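Local coordinates for ferritin like protein (Caulobacter vibrioides, PDB 3HL1) that is of unknown function but belongs to the ferritin-like family of helical proteins and probably binds metal, at residues Ala271-Ala274 with Gly275-Ile279; Asp278-Asn281 with Gly282-Gly286. All coordinates share one frame; numbering follows the deposited sequence. Where two conformers were deposited one is given.

Contact 1 of 2, residues Ala271-Ala274 with Gly275-Ile279; sequences ADFA and GFLDI
One face of the Phe273 ring is covered by Leu277, one helical turn later; the branch carbon Leu277 CG lies 4.2 Å from the ring centroid in a CH-pi contact, displaced toward the rim. At that rim the two methyls divide the work: Leu277 CD1 sits 3.7 Å from Phe273 CE2, while Leu277 CD2 comes to 3.9 Å from Phe273 CZ. The ring reaches along the helix toward Leu277 because Phe273 CG stands opposite its own backbone nitrogen (chi1 -168°), on the side of the carbonyl carbon. Both side chains are buried, and large apolar groups suit a surface that packs on Pro27 and Leu23 of helix 8-35; the ring of Tyr316 meets Phe273 edge-to-face.

Behind them the backbone makes four regular i to i+4 hydrogen bonds, among them Leu277 N to Phe273 O at 2.9 Å, with an N-H...O angle of 168°. Ala274 O takes a second proton besides that of Asp278 N: a water donates to it at 2.8 Å from Ala274 O and also to Asp278 OD1, tying carboxylate to backbone. The small, exposed Ala271 and Ala274 and the polar Asp278 suit this outer side. The i to i+4 bonds mark an alpha-helix, here the middle of helix 261-283, and apolar residues on one side with small or polar ones on the other mark it as amphipathic.

Contact 2 of 2, residues Asp278-Asn281 with Gly282-Gly286; sequences DILN and GMFSG
The amide of Gly282 is shared between two carbonyls as the helix nears its end: Gly282 N bonds to Asp278 O at 3.3 Å and more weakly to Ile279 O at 3.2 Å. Ile279 O also accepts a straighter bond from Met283 N (166°).

Phe284 N then reaches Leu280 O at 2.8 Å, and Leu280 O lies 3.3 Å from Phe284 CG, tucked against the root of the aromatic ring. One face of the ring lies over the Leu280 carbonyl carbon, offset toward the rim; on that same side Leu280 CD2 comes no nearer than 4.3 Å to Phe284 CE1, a loose touch. On another side of the helix Ile279 and selenomethionine Met283 lie alongside each other, both directed from one flank; Ile279 CG2 touches Met283 SE at 3.8 Å, the long flexible chain bending at chi3 (76°).

The bonding pattern shortens where Gly282 O accepts Ser285 N, an i+3 bond of 3.1 Å. In one of its two conformers Ser285 OG lies 2.8 Å from Asn281 O, a doubtful bond. The chain leaves through a Schellman motif with Gly286 as its C-prime residue: Gly287 N bonds back to Gly282 O and Gly286 N to Met283 O, the latter closing a type I turn from Met283 to Gly286. At the positive phi of Gly286 (96°) a beta carbon would crowd the carbonyl oxygen before it, which is why glycine suits the place. Asn281 OD1 accepts a hydrogen bond from Leu74 N and Phe284 O one from Asn66 ND2, joining this terminus to helix 42-67 and the loop after it, while Ile279 and Met283 pack on Phe293 of helix 292-309.

Contacts 1 and 2 are successive parts of one helix, 261-283, sharing Asp278 and Ile279, and their centres lie about 11 Å apart. Contact 1 belongs to its regular middle and contact 2 to its C-terminal end; the i+4 series of contact 1 runs on into contact 2 as far as Phe284 N, and then turns into the Schellman ending. Leu74 touches both: Leu277 in contact 1, and Leu280 and Phe284 in contact 2. Helix 292-309 lies along both as well, through Phe276 on Leu300 and Met283 on Phe293. Their centres are about 16 and 17 Å from the centre of the chain, on the same side of it.

Contact 1 of 2, residues Ala271-Ala274 with Gly275-Ile279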
loop_
_atom_site.group_PDB
_atom_site.type_symbol
_atom_site.label_atom_id
_atom_site.label_comp_id
_atom_site.label_asym_id
_atom_site.label_seq_id
_atom_site.Cartn_x
_atom_site.Cartn_y
_atom_site.Cartn_z
ATOM N N ALA A 271 -18.051 -1.233 -7.771
ATOM C CA ALA A 271 -18.187 -0.280 -8.817
ATOM C C ALA A 271 -17.410 1.027 -8.536
ATOM O O ALA A 271 -16.640 1.524 -9.386
ATOM C CB ALA A 271 -19.671 0.030 -9.054
ATOM N N ASP A 272 -17.633 1.615 -7.363
ATOM C CA ASP A 272 -16.973 2.896 -7.027
ATOM C C ASP A 272 -15.440 2.727 -6.966
ATOM O O ASP A 272 -14.690 3.586 -7.435
ATOM C CB ASP A 272 -17.478 3.467 -5.686
ATOM C CG ASP A 272 -18.891 4.009 -5.749
ATOM O OD1 ASP A 272 -19.411 4.200 -6.860
ATOM O OD2 ASP A 272 -19.500 4.214 -4.658
ATOM N N PHE A 273 -14.975 1.609 -6.451
ATOM C CA PHE A 273 -13.534 1.305 -6.414
ATOM C C PHE A 273 -12.953 1.206 -7.836
ATOM O O PHE A 273 -11.891 1.761 -8.061
ATOM C CB PHE A 273 -13.243 0.079 -5.582
ATOM C CG PHE A 273 -11.774 -0.124 -5.266
ATOM C CD1 PHE A 273 -11.081 0.769 -4.482
ATOM C CD2 PHE A 273 -11.086 -1.211 -5.805
ATOM C CE1 PHE A 273 -9.745 0.550 -4.223
ATOM C CE2 PHE A 273 -9.753 -1.400 -5.538
ATOM C CZ PHE A 273 -9.102 -0.489 -4.798
ATOM N N ALA A 274 -13.659 0.527 -8.741
ATOM C CA ALA A 274 -13.270 0.410 -10.150
ATOM C C ALA A 274 -13.125 1.818 -10.764
ATOM O O ALA A 274 -12.145 2.129 -11.430
ATOM C CB ALA A 274 -14.283 -0.379 -10.930
ATOM N N GLY A 275 -14.120 2.647 -10.530
ATOM C CA GLY A 275 -14.120 3.998 -11.010
ATOM C C GLY A 275 -13.000 4.810 -10.453
ATOM O O GLY A 275 -12.421 5.607 -11.146
ATOM N N PHE A 276 -12.701 4.624 -9.184
ATOM C CA PHE A 276 -11.640 5.345 -8.542
ATOM C C PHE A 276 -10.239 4.947 -9.097
ATOM O O PHE A 276 -9.382 5.819 -9.321
ATOM C CB PHE A 276 -11.722 5.165 -7.070
ATOM C CG PHE A 276 -10.648 5.847 -6.331
ATOM C CD1 PHE A 276 -10.620 7.223 -6.276
ATOM C CD2 PHE A 276 -9.663 5.116 -5.701
ATOM C CE1 PHE A 276 -9.616 7.868 -5.603
ATOM C CE2 PHE A 276 -8.655 5.751 -5.022
ATOM C CZ PHE A 276 -8.643 7.125 -4.967
ATOM N N LEU A 277 -10.029 3.655 -9.334
ATOM C CA LEU A 277 -8.819 3.192 -10.036
ATOM C C LEU A 277 -8.728 3.764 -11.478
ATOM O O LEU A 277 -7.640 4.148 -11.876
ATOM C CB LEU A 277 -8.725 1.637 -10.010
ATOM C CG LEU A 277 -8.573 0.900 -8.644
ATOM C CD1 LEU A 277 -8.248 -0.561 -8.851
ATOM C CD2 LEU A 277 -7.594 1.596 -7.687
ATOM N N ASP A 278 -9.823 3.822 -12.231
ATOM C CA ASP A 278 -9.818 4.505 -13.543
ATOM C C ASP A 278 -9.338 5.963 -13.408
ATOM O O ASP A 278 -8.557 6.401 -14.239
ATOM C CB ASP A 278 -11.176 4.541 -14.265
ATOM C CG ASP A 278 -11.642 3.179 -14.735
ATOM O OD1 ASP A 278 -10.847 2.217 -14.902
ATOM O OD2 ASP A 278 -12.863 3.046 -14.887
ATOM N N ILE A 279 -9.830 6.699 -12.389
ATOM C CA ILE A 279 -9.441 8.092 -12.152
ATOM C C ILE A 279 -7.911 8.088 -11.918
ATOM O O ILE A 279 -7.166 8.858 -12.548
ATOM C CB ILE A 279 -10.214 8.755 -10.973
ATOM C CG1 ILE A 279 -11.663 9.094 -11.433
ATOM C CG2 ILE A 279 -9.553 10.044 -10.462
ATOM C CD1 ILE A 279 -12.611 9.353 -10.310
HETATM O O HOH W 1 -10.946 -0.064 -12.761
#

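Contact 2 of 2, residues Asp278-Asn281 with Gly282-Gly286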
loop_
_atom_site.group_PDB
_atom_site.type_symbol
_atom_site.label_atom_id
_atom_site.label_comp_id
_atom_site.label_asym_id
_atom_site.label_seq_id
_atom_site.Cartn_x
_atom_site.Cartn_y
_atom_site.Cartn_z
ATOM N N ASP A 278 -9.823 3.822 -12.231
ATOM C CA ASP A 278 -9.818 4.505 -13.543
ATOM C C ASP A 278 -9.338 5.963 -13.408
ATOM O O ASP A 278 -8.557 6.401 -14.239
ATOM C CB ASP A 278 -11.176 4.541 -14.265
ATOM C CG ASP A 278 -11.642 3.179 -14.735
ATOM O OD1 ASP A 278 -10.847 2.217 -14.902
ATOM O OD2 ASP A 278 -12.863 3.046 -14.887
ATOM N N ILE A 279 -9.830 6.699 -12.389
ATOM C CA ILE A 279 -9.441 8.092 -12.152
ATOM C C ILE A 279 -7.911 8.088 -11.918
ATOM O O ILE A 279 -7.166 8.858 -12.548
ATOM C CB ILE A 279 -10.214 8.755 -10.973
ATOM C CG1 ILE A 279 -11.663 9.094 -11.433
ATOM C CG2 ILE A 279 -9.553 10.044 -10.462
ATOM C CD1 ILE A 279 -12.611 9.353 -10.310
ATOM N N LEU A 280 -7.440 7.230 -11.011
ATOM C CA LEU A 280 -6.005 7.185 -10.720
ATOM C C LEU A 280 -5.157 6.821 -11.902
ATOM O O LEU A 280 -4.064 7.391 -12.024
ATOM C CB LEU A 280 -5.665 6.323 -9.489
ATOM C CG LEU A 280 -6.161 6.744 -8.100
ATOM C CD1 LEU A 280 -5.943 5.550 -7.137
ATOM C CD2 LEU A 280 -5.414 7.993 -7.609
ATOM N N ASN A 281 -5.599 5.873 -12.741
ATOM C CA ASN A 281 -4.852 5.496 -13.926
ATOM C C ASN A 281 -4.602 6.679 -14.840
ATOM O O ASN A 281 -3.524 6.812 -15.382
ATOM C CB ASN A 281 -5.501 4.322 -14.639
ATOM C CG ASN A 281 -5.234 3.026 -13.920
ATOM O OD1 ASN A 281 -4.236 2.930 -13.211
ATOM N ND2 ASN A 281 -6.149 2.053 -14.014
ATOM N N GLY A 282 -5.600 7.540 -14.990
ATOM C CA GLY A 282 -5.470 8.719 -15.826
ATOM C C GLY A 282 -4.425 9.648 -15.244
ATOM O O GLY A 282 -3.518 10.133 -15.969
HETATM N N MSE A 283 -4.512 9.855 -13.937
HETATM C CA MSE A 283 -3.566 10.688 -13.207
HETATM C C MSE A 283 -2.132 10.162 -13.224
HETATM O O MSE A 283 -1.169 10.932 -13.340
HETATM C CB MSE A 283 -4.029 10.881 -11.765
HETATM C CG MSE A 283 -5.262 11.857 -11.763
HETATM SE SE MSE A 283 -6.214 11.795 -10.088
HETATM C CE MSE A 283 -4.994 12.795 -9.119
ATOM N N PHE A 284 -1.974 8.865 -13.069
ATOM C CA PHE A 284 -0.645 8.265 -13.102
ATOM C C PHE A 284 -0.041 8.262 -14.507
ATOM O O PHE A 284 1.092 7.885 -14.657
ATOM C CB PHE A 284 -0.735 6.813 -12.624
ATOM C CG PHE A 284 -0.939 6.648 -11.160
ATOM C CD1 PHE A 284 -1.139 7.702 -10.310
ATOM C CD2 PHE A 284 -0.999 5.376 -10.641
ATOM C CE1 PHE A 284 -1.358 7.504 -8.976
ATOM C CE2 PHE A 284 -1.194 5.187 -9.299
ATOM C CZ PHE A 284 -1.395 6.256 -8.478
ATOM N N SER A 285 -0.833 8.596 -15.531
ATOM C CA SER A 285 -0.345 8.635 -16.904
ATOM C C SER A 285 -0.235 10.093 -17.386
ATOM O O SER A 285 -0.110 10.356 -18.573
ATOM C CB SER A 285 -1.220 7.789 -17.828
ATOM O OG SER A 285 -2.591 8.101 -17.647
ATOM N N GLY A 286 -0.256 11.026 -16.444
ATOM C CA GLY A 286 -0.046 12.450 -16.755
ATOM C C GLY A 286 -1.318 13.275 -16.945
ATOM O O GLY A 286 -1.237 14.449 -17.268
#